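Local coordinates for carboxypeptidase 1 (Deinococcus radiodurans str. R1, PDB 5GIV), which is an M32-family zinc metallocarboxypeptidase that probably removes amino acids one after another from the C-terminus of peptides, with broad specificity, at residues P155-I160 with M167-V172; Q174-L179 with T363-E368. All coordinates share one frame; numbering follows the deposited sequence.

Contact 1. Residues P155-I160 with M167-V172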
loop_
_atom_site.group_PDB
_atom_site.type_symbol
_atom_site.label_atom_id
_atom_site.label_comp_id
_atom_site.label_asym_id
_atom_site.label_seq_id
_atom_site.Cartn_x
_atom_site.Cartn_y
_atom_site.Cartn_z
ATOM N N PRO A 155 -5.358 29.441 24.909
ATOM C CA PRO A 155 -4.865 28.562 23.833
ATOM C C PRO A 155 -5.298 27.114 23.995
ATOM O O PRO A 155 -5.497 26.414 22.994
ATOM C CB PRO A 155 -3.335 28.697 23.937
ATOM C CG PRO A 155 -3.092 29.900 24.770
ATOM C CD PRO A 155 -4.261 30.022 25.697
ATOM N N LEU A 156 -5.470 26.645 25.231
ATOM C CA LEU A 156 -5.943 25.282 25.437
ATOM C C LEU A 156 -7.344 25.108 24.863
ATOM O O LEU A 156 -7.681 24.036 24.344
ATOM C CB LEU A 156 -5.905 24.933 26.924
ATOM C CG LEU A 156 -6.320 23.512 27.319
ATOM C CD1 LEU A 156 -5.538 22.495 26.518
ATOM C CD2 LEU A 156 -6.115 23.272 28.815
ATOM N N ASP A 157 -8.178 26.151 24.951
ATOM C CA ASP A 157 -9.510 26.083 24.358
ATOM C C ASP A 157 -9.440 25.952 22.840
ATOM O O ASP A 157 -10.331 25.356 22.227
ATOM C CB ASP A 157 -10.325 27.314 24.741
ATOM C CG ASP A 157 -10.856 27.236 26.150
ATOM O OD1 ASP A 157 -11.050 26.110 26.648
ATOM O OD2 ASP A 157 -11.067 28.301 26.767
ATOM N N TYR A 158 -8.409 26.514 22.211
ATOM C CA TYR A 158 -8.253 26.296 20.778
ATOM C C TYR A 158 -8.060 24.815 20.477
ATOM O O TYR A 158 -8.691 24.275 19.558
ATOM C CB TYR A 158 -7.078 27.102 20.229
ATOM C CG TYR A 158 -6.666 26.662 18.835
ATOM C CD1 TYR A 158 -7.435 26.993 17.732
ATOM C CD2 TYR A 158 -5.517 25.905 18.627
ATOM C CE1 TYR A 158 -7.077 26.598 16.460
ATOM C CE2 TYR A 158 -5.146 25.509 17.351
ATOM C CZ TYR A 158 -5.937 25.857 16.274
ATOM O OH TYR A 158 -5.586 25.470 14.999
ATOM N N TYR A 159 -7.208 24.134 21.259
ATOM C CA TYR A 159 -6.943 22.720 21.005
ATOM C C TYR A 159 -8.118 21.839 21.428
ATOM O O TYR A 159 -8.453 20.871 20.735
ATOM C CB TYR A 159 -5.644 22.292 21.700
ATOM C CG TYR A 159 -4.445 22.863 20.996
ATOM C CD1 TYR A 159 -4.081 22.411 19.733
ATOM C CD2 TYR A 159 -3.698 23.885 21.568
ATOM C CE1 TYR A 159 -3.014 22.947 19.070
ATOM C CE2 TYR A 159 -2.621 24.427 20.907
ATOM C CZ TYR A 159 -2.285 23.957 19.658
ATOM O OH TYR A 159 -1.209 24.494 18.987
ATOM N N ILE A 160 -8.757 22.144 22.555
ATOM C CA ILE A 160 -9.935 21.368 22.932
ATOM C C ILE A 160 -10.990 21.440 21.833
ATOM O O ILE A 160 -11.576 20.421 21.449
ATOM C CB ILE A 160 -10.481 21.844 24.288
ATOM C CG1 ILE A 160 -9.474 21.525 25.392
ATOM C CG2 ILE A 160 -11.836 21.189 24.591
ATOM C CD1 ILE A 160 -9.898 22.000 26.760
ATOM N N MET A 167 -16.557 21.999 22.267
ATOM C CA MET A 167 -16.110 21.616 23.594
ATOM C C MET A 167 -15.165 22.674 24.155
ATOM O O MET A 167 -14.393 23.299 23.423
ATOM C CB MET A 167 -15.438 20.239 23.543
ATOM C CG MET A 167 -15.165 19.600 24.902
ATOM S SD MET A 167 -16.650 18.903 25.673
ATOM C CE MET A 167 -17.265 17.841 24.365
ATOM N N THR A 168 -15.228 22.868 25.469
ATOM C CA THR A 168 -14.416 23.865 26.153
ATOM C C THR A 168 -13.642 23.223 27.296
ATOM O O THR A 168 -13.932 22.102 27.726
ATOM C CB THR A 168 -15.264 24.992 26.732
ATOM O OG1 THR A 168 -16.105 24.443 27.754
ATOM C CG2 THR A 168 -16.130 25.616 25.649
ATOM N N ALA A 169 -12.641 23.958 27.783
ATOM C CA ALA A 169 -11.865 23.473 28.917
ATOM C C ALA A 169 -12.726 23.371 30.168
ATOM O O ALA A 169 -12.579 22.429 30.952
ATOM C CB ALA A 169 -10.656 24.378 29.158
ATOM N N GLU A 170 -13.631 24.328 30.377
ATOM C CA GLU A 170 -14.469 24.281 31.572
ATOM C C GLU A 170 -15.423 23.096 31.537
ATOM O O GLU A 170 -15.759 22.543 32.587
ATOM C CB GLU A 170 -15.257 25.584 31.733
ATOM C CG GLU A 170 -14.394 26.848 31.708
ATOM C CD GLU A 170 -14.888 27.940 32.661
ATOM O OE1 GLU A 170 -14.273 28.115 33.743
ATOM O OE2 GLU A 170 -15.887 28.619 32.329
ATOM N N GLN A 171 -15.860 22.694 30.345
ATOM C CA GLN A 171 -16.758 21.550 30.221
ATOM C C GLN A 171 -16.002 20.239 30.410
ATOM O O GLN A 171 -16.532 19.284 30.996
ATOM C CB GLN A 171 -17.455 21.602 28.864
ATOM C CG GLN A 171 -18.537 20.569 28.655
ATOM C CD GLN A 171 -19.162 20.683 27.272
ATOM O OE1 GLN A 171 -18.817 21.584 26.492
ATOM N NE2 GLN A 171 -20.104 19.787 26.969
ATOM N N VAL A 172 -14.764 20.178 29.909
ATOM C CA VAL A 172 -13.911 19.011 30.111
ATOM C C VAL A 172 -13.631 18.818 31.596
ATOM O O VAL A 172 -13.743 17.704 32.135
ATOM C CB VAL A 172 -12.604 19.174 29.312
ATOM C CG1 VAL A 172 -11.579 18.113 29.713
ATOM C CG2 VAL A 172 -12.877 19.147 27.808
#
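D157 and I160, one turn apart on the short helix 155-163, meet A169 at the start of the next helix, 169-193: this is the corner between two successive helices, with one side chain bonding to the incoming N-terminus and another packing against it. The polar part comes first. A169 N donates to D157 OD1 at 2.9 Å with an N-H...O angle of 149°, and it arrives almost end-on to the CG-OD1 bond. One residue earlier, T168 is the N-cap of helix 169-193, its OG1 accepting from Q171 N at 3.1 Å. Two side-chain oxygens, one from each segment, thus take up backbone N-H groups in the first turn, where the negative charge of D157 is also likely to sit well with the helix dipole. With an alanine in place of D157, the A169 amide would probably lose its partner on helix 155-163 and the first turn a nearby negative charge.

I160 supplies the apolar half as a fork. Its CG1 lies anti to the carbonyl carbon (chi1 -66°) and the chain runs on extended, which carries CD1 up against A169, 3.3 Å from A169 CA. The other branch, CG2, faces the turn, 3.5 Å from M167 O and 3.7 Å from M167 CG, and reaches V172 CG2 at 4.0 Å. A169 CB has D157 OD1 and I160 CD1 as close neighbours, both on the side facing helix 155-163.

Around the corner, P155, Y158 and Y159 rest on helix 128-147, while M167 and V172 touch helix 420-439 at I424 and Q420. Helix 357-372 packs against the corner through F365, which touches L156, I160 and V172.

Contact 2. Residues Q174-L179 with T363-E368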
loop_
_atom_site.group_PDB
_atom_site.type_symbol
_atom_site.label_atom_id
_atom_site.label_comp_id
_atom_site.label_asym_id
_atom_site.label_seq_id
_atom_site.Cartn_x
_atom_site.Cartn_y
_atom_site.Cartn_z
ATOM N N GLN A 174 -15.362 19.631 34.161
ATOM C CA GLN A 174 -16.514 19.125 34.897
ATOM C C GLN A 174 -16.701 17.633 34.661
ATOM O O GLN A 174 -17.041 16.891 35.587
ATOM C CB GLN A 174 -17.772 19.901 34.505
ATOM C CG GLN A 174 -17.582 21.417 34.516
ATOM C CD GLN A 174 -18.897 22.185 34.435
ATOM O OE1 GLN A 174 -19.971 21.592 34.286
ATOM N NE2 GLN A 174 -18.817 23.511 34.533
ATOM N N VAL A 175 -16.487 17.177 33.425
ATOM C CA VAL A 175 -16.547 15.746 33.151
ATOM C C VAL A 175 -15.486 15.002 33.953
ATOM O O VAL A 175 -15.755 13.956 34.558
ATOM C CB VAL A 175 -16.384 15.489 31.644
ATOM C CG1 VAL A 175 -16.265 13.999 31.380
ATOM C CG2 VAL A 175 -17.537 16.102 30.874
ATOM N N PHE A 176 -14.267 15.537 33.984
ATOM C CA PHE A 176 -13.191 14.873 34.709
ATOM C C PHE A 176 -13.526 14.746 36.191
ATOM O O PHE A 176 -13.400 13.667 36.780
ATOM C CB PHE A 176 -11.881 15.644 34.513
ATOM C CG PHE A 176 -11.257 15.464 33.150
ATOM C CD1 PHE A 176 -11.814 14.602 32.220
ATOM C CD2 PHE A 176 -10.119 16.184 32.794
ATOM C CE1 PHE A 176 -11.242 14.445 30.968
ATOM C CE2 PHE A 176 -9.541 16.037 31.546
ATOM C CZ PHE A 176 -10.098 15.164 30.631
ATOM N N ALA A 177 -13.959 15.846 36.812
ATOM C CA ALA A 177 -14.285 15.807 38.235
ATOM C C ALA A 177 -15.355 14.766 38.526
ATOM O O ALA A 177 -15.244 13.992 39.487
ATOM C CB ALA A 177 -14.736 17.189 38.706
ATOM N N GLU A 178 -16.397 14.727 37.701
ATOM C CA GLU A 178 -17.469 13.768 37.911
ATOM C C GLU A 178 -16.970 12.332 37.745
ATOM O O GLU A 178 -17.319 11.453 38.543
ATOM C CB GLU A 178 -18.614 14.085 36.956
ATOM C CG GLU A 178 -19.920 13.445 37.319
ATOM C CD GLU A 178 -21.028 13.913 36.402
ATOM O OE1 GLU A 178 -20.766 14.852 35.610
ATOM O OE2 GLU A 178 -22.161 13.385 36.513
ATOM N N LEU A 179 -16.157 12.068 36.711
ATOM C CA LEU A 179 -15.637 10.713 36.527
ATOM C C LEU A 179 -14.692 10.330 37.662
ATOM O O LEU A 179 -14.724 9.196 38.153
ATOM C CB LEU A 179 -14.936 10.579 35.180
ATOM C CG LEU A 179 -15.787 10.781 33.924
ATOM C CD1 LEU A 179 -14.948 10.517 32.664
ATOM C CD2 LEU A 179 -17.057 9.943 33.953
ATOM N N THR A 363 -4.480 12.943 33.935
ATOM C CA THR A 363 -3.082 13.262 34.192
ATOM C C THR A 363 -2.486 14.097 33.062
ATOM O O THR A 363 -1.927 15.172 33.297
ATOM C CB THR A 363 -2.285 11.973 34.377
ATOM O OG1 THR A 363 -2.816 11.259 35.495
ATOM C CG2 THR A 363 -0.802 12.283 34.615
ATOM N N ARG A 364 -2.610 13.613 31.822
ATOM C CA ARG A 364 -2.004 14.302 30.687
ATOM C C ARG A 364 -2.628 15.676 30.462
ATOM O O ARG A 364 -1.916 16.664 30.236
ATOM C CB ARG A 364 -2.142 13.445 29.433
ATOM C CG ARG A 364 -1.306 12.192 29.457
ATOM C CD ARG A 364 -1.965 11.043 28.699
ATOM N NE ARG A 364 -1.053 9.908 28.571
ATOM C CZ ARG A 364 -0.742 9.081 29.568
ATOM N NH1 ARG A 364 -1.260 9.266 30.779
ATOM N NH2 ARG A 364 0.108 8.083 29.358
ATOM N N PHE A 365 -3.960 15.762 30.528
ATOM C CA PHE A 365 -4.636 17.033 30.293
ATOM C C PHE A 365 -4.158 18.096 31.276
ATOM O O PHE A 365 -3.866 19.233 30.886
ATOM C CB PHE A 365 -6.145 16.826 30.394
ATOM C CG PHE A 365 -6.962 18.068 30.176
ATOM C CD1 PHE A 365 -7.284 18.484 28.903
ATOM C CD2 PHE A 365 -7.438 18.801 31.251
ATOM C CE1 PHE A 365 -8.053 19.611 28.702
ATOM C CE2 PHE A 365 -8.215 19.933 31.055
ATOM C CZ PHE A 365 -8.520 20.338 29.784
ATOM N N GLU A 366 -4.061 17.741 32.560
ATOM C CA GLU A 366 -3.669 18.721 33.565
ATOM C C GLU A 366 -2.219 19.161 33.389
ATOM O O GLU A 366 -1.892 20.325 33.651
ATOM C CB GLU A 366 -3.919 18.157 34.964
ATOM C CG GLU A 366 -5.410 18.116 35.322
ATOM C CD GLU A 366 -5.704 17.503 36.682
ATOM O OE1 GLU A 366 -4.764 16.992 37.342
ATOM O OE2 GLU A 366 -6.891 17.510 37.087
ATOM N N LEU A 367 -1.346 18.267 32.910
ATOM C CA LEU A 367 0.021 18.668 32.598
ATOM C C LEU A 367 0.048 19.600 31.395
ATOM O O LEU A 367 0.858 20.533 31.340
ATOM C CB LEU A 367 0.894 17.432 32.345
ATOM C CG LEU A 367 1.157 16.508 33.541
ATOM C CD1 LEU A 367 1.703 15.160 33.085
ATOM C CD2 LEU A 367 2.124 17.160 34.534
ATOM N N GLU A 368 -0.819 19.346 30.408
ATOM C CA GLU A 368 -0.958 20.273 29.291
ATOM C C GLU A 368 -1.427 21.638 29.776
ATOM O O GLU A 368 -0.910 22.677 29.340
ATOM C CB GLU A 368 -1.941 19.720 28.264
ATOM C CG GLU A 368 -1.466 18.534 27.455
ATOM C CD GLU A 368 -2.529 18.071 26.463
ATOM O OE1 GLU A 368 -3.726 18.367 26.690
ATOM O OE2 GLU A 368 -2.168 17.425 25.458
#
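On the helix that carries F365, the partner of F176, oxygen OE2 of E368 is gripped by S418 OG and W410 NE1, with a weak bond from G416 N. On the same helix 357-372, R364 forms a salt bridge with D407 and a hydrogen bond to the hydroxyl of Y389. These polar anchors fix the helix to other parts of the chain, whereas between residues 174-179 and 363-368 the meeting is left to F176 and F365. Just past the first of these segments, R180 makes a long, weak ion pair with E366 OE2.

The approach is a T-shaped (edge-to-face) stack. The edge of F176 is directed at the face of F365, with the ring planes at 87° and the centroids 5.2 Å apart. The leading atom, F176 CE2, does not aim at the middle of the other ring but comes in near its root, 3.5 Å from F365 CD2, 3.6 Å from F365 CG and 3.7 Å from F365 CB. The F176 ring nearly contains its own CA-CB bond (chi2 -4°), whereas F365 has CG anti to its backbone N (chi1 180°) and holds its ring broadside to its own CA-CB bond. The nearest backbones are well apart, F176 CA to F365 CA being 9.9 Å, and the two rings span that distance.

Q420 of helix 420-439 touches both rings, and T423 also touches F176. With no hydrogen bond across it, this buried join probably rests mainly on dispersion, with perhaps a small edge-to-face electrostatic term, so its hold is likely to depend on shape and ring orientation more than on charge.

In the fold
Contacts 1 and 2 share helix 169-193: contact 1 takes its first turn, contact 2 a turn further along. The former is local in sequence and partly buried, and combines a polar bond at a helix start with apolar packing by I160; the latter joins segments nearly two hundred residues apart, is fully buried and is purely aromatic. F365 connects them: the ring that receives the edge of F176 in contact 2 also packs on side chains from both segments of contact 1, so the same ring takes part in the packing of both. The side chains of M167 and F176 lie about 11 and 12 Å from that of the zinc ligand E296.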